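Local coordinates for PROTEIN (hypothetical protein EF0366) (Enterococcus faecalis, PDB 1VPY) that is of unknown function but belongs to the DUF72 family, folds as a TIM alpha/beta barrel and carries zinc ions in the crystal, at residues E37-L42 with A66-F71; Q136-W141 with N172-V177; Y227-Q232 with F255-G260. One frame throughout, in Å; residues are numbered along the deposited sequence.

Contact 1 (E37-L42 with A66-F71); sequences EYASHL and AVPENF. With ZN (zinc ion), chain E.
Ala39 supplies the bump in this contact, and Val67, Pro68 and Phe71 form the hollow that receives it. The methyl group projects from helix 35-41 at the loop that runs from helix 57-65 into strand 72-76. Its CB lies 3.5 Å from CD of Pro68, and this ring carbon makes one wall of the hollow. CG1 of Val67 forms a second wall, 3.9 Å from Ala39 CB. Phe71 adds the third with its CD1 atom, which Ala39 CB approaches obliquely. The walls also pack on one another, since CG1 of Val67 sits over one face of the Phe71 ring, offset toward the rim.

Beyond the methyl, the rim of the Phe71 ring reaches the helix. CG of Phe71 stands anti to its backbone N (chi1 176°), which directs the ring across the gap. There CE1 meets the rim of Tyr38, with 3.8 Å between Phe71 CE1 and Tyr38 CE1. Each of these atoms lies near the plane of the other ring, and the two side chains cross at about a right angle. The same CE1 also faces the carbonyl O of Leu42, which lies near the Phe71 ring plane. Val45 of strand 44-47 touches both aromatic side chains.

Glu37 points away from the loop, and neither it nor His41 touches it. Their OE1 and NE2 atoms bind a zinc ion, at 2.5 Å from Glu37 OE1 and at the same distance from His41 NE2.

No hydrogen bond links the two segments, so complementary shape and apolar packing hold them together. The one polar group on the packed aromatic side chains, the Tyr38 hydroxyl, is satisfied outside the contact by hydrogen bonds with Leu44 O and Leu18 N.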
loop_
_atom_site.group_PDB
_atom_site.type_symbol
_atom_site.label_atom_id
_atom_site.label_comp_id
_atom_site.label_asym_id
_atom_site.label_seq_id
_atom_site.Cartn_x
_atom_site.Cartn_y
_atom_site.Cartn_z
ATOM N N GLU A 37 -15.136 14.768 2.998
ATOM C CA GLU A 37 -16.345 14.024 2.634
ATOM C C GLU A 37 -16.057 12.539 2.393
ATOM O O GLU A 37 -16.902 11.689 2.654
ATOM C CB GLU A 37 -17.028 14.647 1.414
ATOM C CG GLU A 37 -18.566 14.585 1.439
ATOM C CD GLU A 37 -19.143 13.246 0.969
ATOM O OE1 GLU A 37 -18.506 12.569 0.127
ATOM O OE2 GLU A 37 -20.247 12.873 1.436
ATOM N N TYR A 38 -14.864 12.229 1.899
ATOM C CA TYR A 38 -14.457 10.842 1.720
ATOM C C TYR A 38 -14.469 10.102 3.062
ATOM O O TYR A 38 -14.889 8.944 3.141
ATOM C CB TYR A 38 -13.073 10.763 1.071
ATOM C CG TYR A 38 -12.531 9.361 0.967
ATOM C CD1 TYR A 38 -11.946 8.744 2.071
ATOM C CD2 TYR A 38 -12.605 8.645 -0.232
ATOM C CE1 TYR A 38 -11.457 7.458 1.992
ATOM C CE2 TYR A 38 -12.106 7.353 -0.325
ATOM C CZ TYR A 38 -11.533 6.765 0.799
ATOM O OH TYR A 38 -11.031 5.485 0.751
ATOM N N ALA A 39 -14.016 10.788 4.109
ATOM C CA ALA A 39 -13.942 10.229 5.457
ATOM C C ALA A 39 -15.315 10.091 6.105
ATOM O O ALA A 39 -15.417 9.674 7.257
ATOM C CB ALA A 39 -13.033 11.074 6.323
ATOM N N SER A 40 -16.366 10.445 5.366
ATOM C CA SER A 40 -17.740 10.209 5.815
ATOM C C SER A 40 -18.183 8.777 5.530
ATOM O O SER A 40 -18.970 8.215 6.296
ATOM C CB SER A 40 -18.729 11.181 5.159
ATOM O OG SER A 40 -18.455 12.518 5.520
ATOM N N HIS A 41 -17.697 8.196 4.429
ATOM C CA HIS A 41 -18.106 6.839 4.042
ATOM C C HIS A 41 -17.039 5.779 4.300
ATOM O O HIS A 41 -17.372 4.631 4.565
ATOM C CB HIS A 41 -18.553 6.731 2.568
ATOM C CG HIS A 41 -18.732 8.043 1.870
ATOM N ND1 HIS A 41 -19.809 8.873 2.102
ATOM C CD2 HIS A 41 -17.985 8.652 0.916
ATOM C CE1 HIS A 41 -19.706 9.946 1.337
ATOM N NE2 HIS A 41 -18.610 9.835 0.605
ATOM N N LEU A 42 -15.767 6.143 4.195
ATOM C CA LEU A 42 -14.709 5.130 4.277
ATOM C C LEU A 42 -13.714 5.315 5.431
ATOM O O LEU A 42 -13.429 6.446 5.832
ATOM C CB LEU A 42 -14.000 4.961 2.923
ATOM C CG LEU A 42 -14.851 4.285 1.837
ATOM C CD1 LEU A 42 -14.170 4.320 0.478
ATOM C CD2 LEU A 42 -15.209 2.850 2.206
ATOM N N ALA A 66 -8.748 16.653 9.401
ATOM C CA ALA A 66 -9.951 16.598 8.560
ATOM C C ALA A 66 -10.707 15.272 8.612
ATOM O O ALA A 66 -11.825 15.168 8.094
ATOM C CB ALA A 66 -9.595 16.927 7.122
ATOM N N VAL A 67 -10.095 14.268 9.230
ATOM C CA VAL A 67 -10.665 12.920 9.292
ATOM C C VAL A 67 -11.070 12.527 10.735
ATOM O O VAL A 67 -10.549 13.101 11.697
ATOM C CB VAL A 67 -9.694 11.885 8.667
ATOM C CG1 VAL A 67 -9.408 12.240 7.214
ATOM C CG2 VAL A 67 -8.407 11.803 9.457
ATOM N N PRO A 68 -12.009 11.561 10.889
ATOM C CA PRO A 68 -12.421 11.082 12.217
ATOM C C PRO A 68 -11.274 10.503 13.054
ATOM O O PRO A 68 -10.201 10.187 12.522
ATOM C CB PRO A 68 -13.431 9.973 11.892
ATOM C CG PRO A 68 -13.949 10.324 10.560
ATOM C CD PRO A 68 -12.760 10.869 9.824
ATOM N N GLU A 69 -11.524 10.359 14.355
ATOM C CA GLU A 69 -10.522 9.890 15.320
ATOM C C GLU A 69 -9.816 8.581 14.931
ATOM O O GLU A 69 -8.655 8.389 15.270
ATOM C CB GLU A 69 -11.130 9.786 16.730
ATOM C CG GLU A 69 -12.343 8.857 16.841
ATOM C CD GLU A 69 -13.061 8.955 18.191
ATOM O OE1 GLU A 69 -13.133 10.069 18.770
ATOM O OE2 GLU A 69 -13.562 7.908 18.668
ATOM N N ASN A 70 -10.505 7.685 14.233
ATOM C CA ASN A 70 -9.888 6.417 13.859
ATOM C C ASN A 70 -10.040 6.060 12.378
ATOM O O ASN A 70 -10.368 4.924 12.015
ATOM C CB ASN A 70 -10.317 5.278 14.794
ATOM C CG ASN A 70 -11.812 5.159 14.915
ATOM O OD1 ASN A 70 -12.512 4.999 13.910
ATOM N ND2 ASN A 70 -12.320 5.238 16.149
ATOM N N PHE A 71 -9.793 7.062 11.542
ATOM C CA PHE A 71 -9.615 6.896 10.117
ATOM C C PHE A 71 -8.139 6.571 9.900
ATOM O O PHE A 71 -7.283 7.035 10.650
ATOM C CB PHE A 71 -9.982 8.217 9.436
ATOM C CG PHE A 71 -9.754 8.234 7.953
ATOM C CD1 PHE A 71 -10.765 7.856 7.080
ATOM C CD2 PHE A 71 -8.535 8.655 7.427
ATOM C CE1 PHE A 71 -10.555 7.872 5.696
ATOM C CE2 PHE A 71 -8.315 8.673 6.046
ATOM C CZ PHE A 71 -9.330 8.281 5.184
HETATM ZN ZN ZN E . -19.806 10.960 -1.295
#

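Contact 2 (Q136-W141 with N172-V177); sequences QKIRHW and NQFSLV. With ZN (zinc ion), chain D.
Arg139 of helix 129-141 reaches across to Asn172, Gln173 and Phe174, which follow helix 162-171 and lead into strand 175-180. CG of Arg139 is anti to the backbone N (chi1 174°). The bend at chi2 brings CD beside the Asn172 carbonyl, with 3.2 Å between Arg139 CD and Asn172 O, and a second bend, at chi3, places NE. The guanidinium then bonds to the same oxygen: NH1 donates to Asn172 O over 3.0 Å, with an N-H...O angle of 170°. Asn172 O lies in the guanidinium plane, and NH1 approaches it nearly along the C=O axis.

A water extends this link by accepting from Arg139 NH1 at 2.7 Å and donating to Gln173 O. NH2 turns to the backbone carbonyls of Phe142 and Leu145, beyond the end of its own helix, so several bonds fix the rotation of the group.

The Phe174 ring lies against one face of the guanidinium, its plane tilted only 18° from it, with CE1 over that face, 4.1 Å from Arg139 NH1. Its CZ atom packs closer to the helix, 3.6 Å from CB of Arg139. CG2 of Ile138 makes a looser contact with the same Phe174 CZ. The amide oxygen of Asn172 lies beside Arg139 CG, while its ND2 bonds to Phe168 O.

Gln173, with positive phi, is the C-prime residue of a Schellman motif that ends helix 162-171, in which Phe174 N returns to Met169 O. Exposed His140, which takes no part in the contact, binds a zinc ion through NE2. The arrangement joins the last turns of helix 129-141 to the turn that leads from helix 162-171 into the N-terminal end of strand 175-180, neighbour of strand 147-150 in a TIM barrel.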
loop_
_atom_site.group_PDB
_atom_site.type_symbol
_atom_site.label_atom_id
_atom_site.label_comp_id
_atom_site.label_asym_id
_atom_site.label_seq_id
_atom_site.Cartn_x
_atom_site.Cartn_y
_atom_site.Cartn_z
ATOM N N GLN A 136 16.992 -3.235 3.738
ATOM C CA GLN A 136 17.504 -3.092 5.091
ATOM C C GLN A 136 17.716 -1.622 5.430
ATOM O O GLN A 136 17.416 -1.197 6.546
ATOM C CB GLN A 136 18.784 -3.908 5.283
ATOM C CG GLN A 136 18.533 -5.411 5.232
ATOM C CD GLN A 136 19.785 -6.242 5.380
ATOM O OE1 GLN A 136 20.859 -5.872 4.903
ATOM N NE2 GLN A 136 19.651 -7.389 6.033
ATOM N N LYS A 137 18.203 -0.848 4.460
ATOM C CA LYS A 137 18.328 0.608 4.616
ATOM C C LYS A 137 16.966 1.272 4.852
ATOM O O LYS A 137 16.862 2.204 5.656
ATOM C CB LYS A 137 19.038 1.254 3.414
ATOM C CG LYS A 137 20.539 0.939 3.303
ATOM C CD LYS A 137 21.289 1.978 2.465
ATOM C CE LYS A 137 21.094 1.775 0.963
ATOM N NZ LYS A 137 21.435 3.013 0.196
ATOM N N ILE A 138 15.934 0.786 4.157
ATOM C CA ILE A 138 14.563 1.261 4.354
ATOM C C ILE A 138 14.132 1.054 5.805
ATOM O O ILE A 138 13.597 1.970 6.435
ATOM C CB ILE A 138 13.550 0.540 3.417
ATOM C CG1 ILE A 138 13.808 0.878 1.944
ATOM C CG2 ILE A 138 12.104 0.874 3.809
ATOM C CD1 ILE A 138 13.417 2.285 1.535
ATOM N N ARG A 139 14.372 -0.151 6.321
ATOM C CA ARG A 139 13.996 -0.499 7.692
ATOM C C ARG A 139 14.665 0.426 8.703
ATOM O O ARG A 139 14.006 0.940 9.607
ATOM C CB ARG A 139 14.311 -1.972 7.996
ATOM C CG ARG A 139 14.084 -2.416 9.448
ATOM C CD ARG A 139 12.615 -2.547 9.804
ATOM N NE ARG A 139 11.961 -1.249 9.943
ATOM C CZ ARG A 139 10.644 -1.066 9.978
ATOM N NH1 ARG A 139 9.819 -2.098 9.885
ATOM N NH2 ARG A 139 10.143 0.155 10.105
ATOM N N HIS A 140 15.967 0.647 8.526
ATOM C CA HIS A 140 16.729 1.551 9.382
ATOM C C HIS A 140 16.195 2.978 9.325
ATOM O O HIS A 140 15.943 3.578 10.368
ATOM C CB HIS A 140 18.214 1.520 9.025
ATOM C CG HIS A 140 19.031 2.522 9.775
ATOM N ND1 HIS A 140 19.170 2.491 11.145
ATOM C CD2 HIS A 140 19.746 3.587 9.347
ATOM C CE1 HIS A 140 19.934 3.496 11.531
ATOM N NE2 HIS A 140 20.298 4.176 10.458
ATOM N N TRP A 141 16.019 3.506 8.110
ATOM C CA TRP A 141 15.475 4.851 7.903
ATOM C C TRP A 141 14.124 5.049 8.565
ATOM O O TRP A 141 13.795 6.151 8.991
ATOM C CB TRP A 141 15.311 5.163 6.415
ATOM C CG TRP A 141 16.579 5.420 5.679
ATOM C CD1 TRP A 141 17.764 5.857 6.199
ATOM C CD2 TRP A 141 16.784 5.291 4.268
ATOM N NE1 TRP A 141 18.701 5.990 5.202
ATOM C CE2 TRP A 141 18.126 5.653 4.006
ATOM C CE3 TRP A 141 15.965 4.903 3.198
ATOM C CZ2 TRP A 141 18.670 5.630 2.720
ATOM C CZ3 TRP A 141 16.503 4.882 1.922
ATOM C CH2 TRP A 141 17.845 5.243 1.693
ATOM N N ASN A 172 12.016 -8.300 9.429
ATOM C CA ASN A 172 12.059 -6.844 9.444
ATOM C C ASN A 172 10.717 -6.194 9.745
ATOM O O ASN A 172 10.578 -4.983 9.621
ATOM C CB ASN A 172 12.605 -6.324 8.119
ATOM C CG ASN A 172 14.068 -6.652 7.927
ATOM O OD1 ASN A 172 14.935 -6.120 8.622
ATOM N ND2 ASN A 172 14.352 -7.534 6.981
ATOM N N GLN A 173 9.743 -7.005 10.157
ATOM C CA GLN A 173 8.364 -6.561 10.399
ATOM C C GLN A 173 7.761 -5.808 9.203
ATOM O O GLN A 173 6.915 -4.925 9.374
ATOM C CB GLN A 173 8.251 -5.713 11.678
ATOM C CG GLN A 173 8.607 -6.426 12.970
ATOM C CD GLN A 173 10.044 -6.176 13.412
ATOM O OE1 GLN A 173 10.759 -5.352 12.837
ATOM N NE2 GLN A 173 10.467 -6.882 14.452
ATOM N N PHE A 174 8.208 -6.146 7.996
ATOM C CA PHE A 174 7.641 -5.552 6.793
ATOM C C PHE A 174 6.310 -6.221 6.509
ATOM O O PHE A 174 6.192 -7.449 6.609
ATOM C CB PHE A 174 8.574 -5.715 5.591
ATOM C CG PHE A 174 9.724 -4.740 5.563
ATOM C CD1 PHE A 174 9.556 -3.419 5.973
ATOM C CD2 PHE A 174 10.970 -5.138 5.087
ATOM C CE1 PHE A 174 10.626 -2.513 5.934
ATOM C CE2 PHE A 174 12.042 -4.247 5.044
ATOM C CZ PHE A 174 11.871 -2.935 5.470
ATOM N N SER A 175 5.301 -5.416 6.188
ATOM C CA SER A 175 4.012 -5.944 5.768
ATOM C C SER A 175 4.026 -6.111 4.242
ATOM O O SER A 175 3.851 -5.137 3.504
ATOM C CB SER A 175 2.882 -5.024 6.223
ATOM O OG SER A 175 1.633 -5.539 5.804
ATOM N N LEU A 176 4.264 -7.332 3.765
ATOM C CA LEU A 176 4.396 -7.545 2.318
ATOM C C LEU A 176 3.037 -7.434 1.647
ATOM O O LEU A 176 2.113 -8.193 1.955
ATOM C CB LEU A 176 5.050 -8.883 1.990
ATOM C CG LEU A 176 5.225 -9.195 0.498
ATOM C CD1 LEU A 176 6.293 -8.309 -0.155
ATOM C CD2 LEU A 176 5.566 -10.666 0.294
ATOM N N VAL A 177 2.927 -6.478 0.732
ATOM C CA VAL A 177 1.649 -6.154 0.116
ATOM C C VAL A 177 1.143 -7.284 -0.780
ATOM O O VAL A 177 1.836 -7.713 -1.715
ATOM C CB VAL A 177 1.716 -4.813 -0.640
ATOM C CG1 VAL A 177 0.493 -4.624 -1.518
ATOM C CG2 VAL A 177 1.855 -3.640 0.363
HETATM ZN ZN ZN D . 20.795 6.118 9.932
HETATM O O HOH W 1 7.147 -2.231 9.573
#

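Contact 3 (Y227-Q232 with F255-G260); sequences YHYNTQ and FNNNSG. With ZN (zinc ion), chain B.
Tyr227 and Asn258 mark the closest backbone approach, with 5.9 Å between their CA atoms, where the loop entering helix 231-245 passes the loop that leaves strand 250-255. Asn257 makes the polar link. Its CG lies between the backbone N and the carbonyl carbon (chi1 54°), a position that turns the amide toward the other loop. ND2 donates to Tyr227 O over 2.8 Å, almost straight at 172°, and the acceptor lies close to the amide plane. ND2 also makes a weak hydrogen bond to Asn266 OD1, which accepts from Tyr229 N as well.

The site lies beyond the C-terminal end of the last barrel strand, the side on which TIM-barrel enzymes generally place their active sites; no such role is established here. Ser259 occupies the N-cap position of the following helix 260-273. Across the contact, Asn230 has the same position before helix 231-245, and its OD1 caps Glu233 N.

Tyr229 packs against both Asn257 and Phe255. Its CD2 lies 3.8 Å from Asn257 ND2, with the ring and amide planes 55° apart. The same CD2 meets the edge of the Phe255 ring, 4.3 Å from Phe255 CE2. CD2 of Tyr227 sits above one face of Tyr229, toward the rim. The Tyr229 hydroxyl reaches Asp180 OD2 and Gly207 N, tying the loop to the end of strand 175-180 and to the loop just after strand 201-205. The His228 side chain leaves the backbone away from the 255-260 loop; its NE2 binds a zinc ion at 2.3 Å, and its ND1 is hydrogen-bonded to Asp262 OD1.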
loop_
_atom_site.group_PDB
_atom_site.type_symbol
_atom_site.label_atom_id
_atom_site.label_comp_id
_atom_site.label_asym_id
_atom_site.label_seq_id
_atom_site.Cartn_x
_atom_site.Cartn_y
_atom_site.Cartn_z
ATOM N N TYR A 227 -10.125 -1.180 -15.464
ATOM C CA TYR A 227 -10.627 -2.487 -15.074
ATOM C C TYR A 227 -11.676 -2.391 -13.980
ATOM O O TYR A 227 -11.401 -1.888 -12.898
ATOM C CB TYR A 227 -9.507 -3.434 -14.635
ATOM C CG TYR A 227 -9.963 -4.879 -14.657
ATOM C CD1 TYR A 227 -10.078 -5.569 -15.862
ATOM C CD2 TYR A 227 -10.310 -5.545 -13.482
ATOM C CE1 TYR A 227 -10.510 -6.889 -15.892
ATOM C CE2 TYR A 227 -10.743 -6.868 -13.500
ATOM C CZ TYR A 227 -10.843 -7.529 -14.710
ATOM O OH TYR A 227 -11.273 -8.831 -14.756
ATOM N N HIS A 228 -12.875 -2.879 -14.281
ATOM C CA HIS A 228 -13.970 -2.957 -13.320
ATOM C C HIS A 228 -14.134 -4.426 -12.927
ATOM O O HIS A 228 -14.539 -5.247 -13.744
ATOM C CB HIS A 228 -15.260 -2.392 -13.943
ATOM C CG HIS A 228 -16.472 -2.478 -13.061
ATOM N ND1 HIS A 228 -17.004 -1.379 -12.419
ATOM C CD2 HIS A 228 -17.277 -3.521 -12.745
ATOM C CE1 HIS A 228 -18.072 -1.746 -11.730
ATOM N NE2 HIS A 228 -18.260 -3.041 -11.911
ATOM N N TYR A 229 -13.792 -4.749 -11.682
ATOM C CA TYR A 229 -13.941 -6.103 -11.151
ATOM C C TYR A 229 -15.392 -6.540 -11.150
ATOM O O TYR A 229 -16.285 -5.753 -10.829
ATOM C CB TYR A 229 -13.419 -6.177 -9.720
ATOM C CG TYR A 229 -11.916 -6.188 -9.566
ATOM C CD1 TYR A 229 -11.173 -7.304 -9.916
ATOM C CD2 TYR A 229 -11.244 -5.091 -9.024
ATOM C CE1 TYR A 229 -9.795 -7.325 -9.758
ATOM C CE2 TYR A 229 -9.860 -5.101 -8.861
ATOM C CZ TYR A 229 -9.142 -6.225 -9.227
ATOM O OH TYR A 229 -7.771 -6.257 -9.062
ATOM N N ASN A 230 -15.623 -7.798 -11.506
ATOM C CA ASN A 230 -16.983 -8.334 -11.586
ATOM C C ASN A 230 -17.377 -9.024 -10.291
ATOM O O ASN A 230 -16.577 -9.103 -9.361
ATOM C CB ASN A 230 -17.155 -9.276 -12.792
ATOM C CG ASN A 230 -16.233 -10.493 -12.742
ATOM O OD1 ASN A 230 -15.945 -11.038 -11.675
ATOM N ND2 ASN A 230 -15.777 -10.929 -13.908
ATOM N N THR A 231 -18.606 -9.529 -10.249
ATOM C CA THR A 231 -19.162 -10.148 -9.051
ATOM C C THR A 231 -18.343 -11.368 -8.608
ATOM O O THR A 231 -18.067 -11.529 -7.415
ATOM C CB THR A 231 -20.655 -10.494 -9.258
ATOM O OG1 THR A 231 -21.319 -9.361 -9.823
ATOM C CG2 THR A 231 -21.337 -10.839 -7.934
ATOM N N GLN A 232 -17.933 -12.199 -9.566
ATOM C CA GLN A 232 -17.110 -13.371 -9.267
ATOM C C GLN A 232 -15.720 -13.001 -8.753
ATOM O O GLN A 232 -15.203 -13.638 -7.832
ATOM C CB GLN A 232 -17.008 -14.307 -10.477
ATOM C CG GLN A 232 -16.323 -15.646 -10.184
ATOM C CD GLN A 232 -17.092 -16.504 -9.188
ATOM O OE1 GLN A 232 -16.702 -16.639 -8.026
ATOM N NE2 GLN A 232 -18.195 -17.084 -9.641
ATOM N N PHE A 255 -8.500 -0.493 -3.254
ATOM C CA PHE A 255 -8.850 -0.635 -4.657
ATOM C C PHE A 255 -8.161 0.479 -5.436
ATOM O O PHE A 255 -8.447 1.663 -5.240
ATOM C CB PHE A 255 -10.369 -0.589 -4.847
ATOM C CG PHE A 255 -11.081 -1.839 -4.398
ATOM C CD1 PHE A 255 -11.441 -2.012 -3.062
ATOM C CD2 PHE A 255 -11.383 -2.844 -5.310
ATOM C CE1 PHE A 255 -12.095 -3.184 -2.644
ATOM C CE2 PHE A 255 -12.045 -4.007 -4.910
ATOM C CZ PHE A 255 -12.398 -4.181 -3.577
ATOM N N ASN A 256 -7.226 0.092 -6.299
ATOM C CA ASN A 256 -6.431 1.045 -7.056
ATOM C C ASN A 256 -6.640 0.841 -8.563
ATOM O O ASN A 256 -5.879 1.335 -9.398
ATOM C CB ASN A 256 -4.958 0.899 -6.650
ATOM C CG ASN A 256 -4.054 1.924 -7.310
ATOM O OD1 ASN A 256 -4.394 3.105 -7.415
ATOM N ND2 ASN A 256 -2.891 1.474 -7.756
ATOM N N ASN A 257 -7.689 0.101 -8.908
ATOM C CA ASN A 257 -8.031 -0.128 -10.305
ATOM C C ASN A 257 -8.655 1.135 -10.867
ATOM O O ASN A 257 -9.208 1.945 -10.115
ATOM C CB ASN A 257 -8.971 -1.329 -10.451
ATOM C CG ASN A 257 -10.205 -1.218 -9.579
ATOM O OD1 ASN A 257 -10.118 -0.919 -8.383
ATOM N ND2 ASN A 257 -11.365 -1.456 -10.171
ATOM N N ASN A 258 -8.580 1.303 -12.182
ATOM C CA ASN A 258 -8.838 2.609 -12.759
ATOM C C ASN A 258 -10.272 3.047 -12.976
ATOM O O ASN A 258 -11.182 2.242 -13.200
ATOM C CB ASN A 258 -7.977 2.873 -13.991
ATOM C CG ASN A 258 -6.618 3.404 -13.627
ATOM O OD1 ASN A 258 -6.392 3.852 -12.501
ATOM N ND2 ASN A 258 -5.694 3.359 -14.576
ATOM N N SER A 259 -10.393 4.371 -12.970
ATOM C CA SER A 259 -11.592 5.121 -12.642
ATOM C C SER A 259 -11.943 4.933 -11.167
ATOM O O SER A 259 -12.217 3.817 -10.708
ATOM C CB SER A 259 -12.767 4.806 -13.557
ATOM O OG SER A 259 -13.811 5.727 -13.314
ATOM N N GLY A 260 -11.893 6.042 -10.432
ATOM C CA GLY A 260 -12.286 6.069 -9.033
ATOM C C GLY A 260 -13.707 5.571 -8.851
ATOM O O GLY A 260 -14.023 4.961 -7.832
HETATM ZN ZN ZN B . -19.984 -4.284 -10.963
#

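Overall arrangement
All three contacts belong to one eight-stranded TIM barrel and follow one another in series along the chain without touching. Contacts 1 and 2 involve turns that lead into barrel strands, whereas contact 3 includes the loop leaving the last strand. The centres of contacts 1 and 2 are 28 Å apart. Contact 3 lies on the opposite side of the chain's centre from contact 2, with 29 Å between centres and about 9 Å between nearest atoms. Contacts 1 and 3 come within about 8 Å at their nearest atoms. Each contact has a zinc ion close by, bound by residues that contribute little or nothing to the packing between the segments, and no active site is known.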